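Local coordinates for fumarylacetoacetate hydrolase (Burkholderia xenovorans, PDB 5TI1) that catalyses the hydrolysis of fumarylacetoacetate to fumarate and acetoacetate, the last step of phenylalanine and tyrosine breakdown, using a bound metal ion, at the interface of chains A and B. Numbering follows the deposited sequence. Chains: chain A/B, Fumarylacetoacetate hydrolase.

The interface of chains A and B. Residues chain A 181-182, 311, 313-314, 359; chain B 206, 217.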
loop_
_atom_site.group_PDB
_atom_site.type_symbol
_atom_site.label_atom_id
_atom_site.label_comp_id
_atom_site.label_asym_id
_atom_site.label_seq_id
_atom_site.Cartn_x
_atom_site.Cartn_y
_atom_site.Cartn_z
ATOM N N GLU A 181 23.969 -2.087 6.535
ATOM C CA GLU A 181 24.069 -0.664 6.252
ATOM C C GLU A 181 22.725 0.056 6.240
ATOM O O GLU A 181 22.694 1.276 6.428
ATOM C CB GLU A 181 24.775 -0.452 4.905
ATOM C CG GLU A 181 26.216 -0.949 4.904
ATOM C CD GLU A 181 27.215 0.115 5.370
ATOM O OE1 GLU A 181 28.433 -0.168 5.373
ATOM O OE2 GLU A 181 26.779 1.233 5.718
ATOM N N MET A 182 21.620 -0.655 6.044
ATOM C CA MET A 182 20.310 -0.026 6.060
ATOM C C MET A 182 19.320 -1.008 6.651
ATOM O O MET A 182 19.540 -2.223 6.577
ATOM C CB MET A 182 19.858 0.390 4.650
ATOM C CG MET A 182 19.682 -0.788 3.686
ATOM S SD MET A 182 19.096 -0.340 2.031
ATOM C CE MET A 182 20.338 0.862 1.576
ATOM N N LEU A 311 25.606 4.976 8.532
ATOM C CA LEU A 311 25.694 6.352 8.065
ATOM C C LEU A 311 24.988 7.287 9.041
ATOM O O LEU A 311 24.069 6.890 9.767
ATOM C CB LEU A 311 25.089 6.471 6.673
ATOM C CG LEU A 311 25.947 5.855 5.571
ATOM C CD1 LEU A 311 25.121 5.720 4.306
ATOM C CD2 LEU A 311 27.196 6.694 5.314
ATOM N N TYR A 313 22.802 9.579 8.995
ATOM C CA TYR A 313 21.354 9.783 9.015
ATOM C C TYR A 313 20.623 8.671 9.768
ATOM O O TYR A 313 19.471 8.862 10.163
ATOM C CB TYR A 313 20.807 9.915 7.590
ATOM C CG TYR A 313 20.461 8.607 6.886
ATOM C CD1 TYR A 313 21.403 7.938 6.114
ATOM C CD2 TYR A 313 19.182 8.065 6.964
ATOM C CE1 TYR A 313 21.082 6.748 5.459
ATOM C CE2 TYR A 313 18.852 6.881 6.311
ATOM C CZ TYR A 313 19.808 6.232 5.557
ATOM O OH TYR A 313 19.498 5.058 4.903
ATOM N N LEU A 314 21.283 7.543 10.005
ATOM C CA LEU A 314 20.704 6.426 10.739
ATOM C C LEU A 314 21.121 6.375 12.207
ATOM O O LEU A 314 20.649 5.495 12.932
ATOM C CB LEU A 314 21.080 5.107 10.054
ATOM C CG LEU A 314 20.437 4.777 8.703
ATOM C CD1 LEU A 314 21.199 3.649 8.056
ATOM C CD2 LEU A 314 18.953 4.401 8.836
ATOM N N HIS A 359 14.995 5.682 7.762
ATOM C CA HIS A 359 15.371 5.155 6.456
ATOM C C HIS A 359 14.176 5.081 5.513
ATOM O O HIS A 359 14.332 5.282 4.300
ATOM C CB HIS A 359 16.021 3.788 6.611
ATOM C CG HIS A 359 16.366 3.139 5.311
ATOM N ND1 HIS A 359 17.395 3.585 4.508
ATOM C CD2 HIS A 359 15.815 2.080 4.669
ATOM C CE1 HIS A 359 17.464 2.823 3.430
ATOM N NE2 HIS A 359 16.516 1.904 3.502
ATOM N N GLN B 206 21.216 6.168 0.004
ATOM C CA GLN B 206 22.473 5.431 0.032
ATOM C C GLN B 206 22.866 5.026 -1.380
ATOM O O GLN B 206 22.061 4.449 -2.118
ATOM C CB GLN B 206 22.363 4.189 0.923
ATOM C CG GLN B 206 22.058 4.488 2.382
ATOM C CD GLN B 206 22.448 3.351 3.316
ATOM O OE1 GLN B 206 23.276 2.499 2.974
ATOM N NE2 GLN B 206 21.854 3.337 4.510
ATOM N N PHE B 217 26.083 8.501 1.396
ATOM C CA PHE B 217 24.816 9.219 1.368
ATOM C C PHE B 217 24.947 10.390 0.400
ATOM O O PHE B 217 25.867 11.191 0.532
ATOM C CB PHE B 217 24.467 9.723 2.768
ATOM C CG PHE B 217 23.152 10.446 2.845
ATOM C CD1 PHE B 217 21.971 9.741 2.965
ATOM C CD2 PHE B 217 23.101 11.825 2.803
ATOM C CE1 PHE B 217 20.766 10.394 3.043
ATOM C CE2 PHE B 217 21.892 12.482 2.879
ATOM C CZ PHE B 217 20.726 11.757 3.003
#
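B:Gln206 reaches into chain A and places its amide between the backbone of A:Glu181 and the phenol of A:Tyr313, hiding 87 Å² of its surface. One hydrogen bond runs 2.9 Å from B:Gln206 NE2 to the carbonyl O of A:Glu181, nearly straight at 174° at the hydrogen; the acceptor lies in the amide plane, whereas the donor stands above the carbonyl plane. Another, also 2.9 Å, joins B:Gln206 NE2 to the phenol oxygen OH of A:Tyr313, again close to the amide plane. Two acceptors thus use the flat NH2 group and fix the amide's rotation. Glutamine suits the place because its long chain, extended beyond CG, carries a two-hydrogen donor across the boundary.

A:Tyr313 OH also lies 2.6 Å from the imidazole ND1 of A:His359, a hydrogen bond of unsettled direction. As the phenol oxygen accepts from the glutamine, its own hydrogen is probably available for ND1, which would let the histidine orient the acceptor from the second shell. With chi1 at 86°, A:Tyr313 has CG between its backbone N and carbonyl carbon, sending the ring toward the glutamine, ring and amide planes 78° apart.

The methyls A:Met182 CE and A:Leu311 CD1 sandwich the amide from opposite faces, each 3.7 Å from B:Gln206 CD. Slim methionine and branched leucine cover these faces without competing for the amide hydrogens.

B:Phe217 hides 41 Å². Its CD1 sits 3.7 Å from A:Tyr313 CD1, near the rim on the ring face opposite A:Leu314 CG, the two rings inclined. Phenylalanine gives a flat apolar surface to the tyrosine's carbon side, while the phenol oxygen serves the amide.

Chain B contributes strands 204-207 and 216-219; chain A offers the loop of A:Glu181 and A:Met182, 3-10 helix 312-314 and helix 353-361. The patch recurs by two-fold symmetry in the deposited dimer, its centre about 20 Å from the predicted catalytic A:His160.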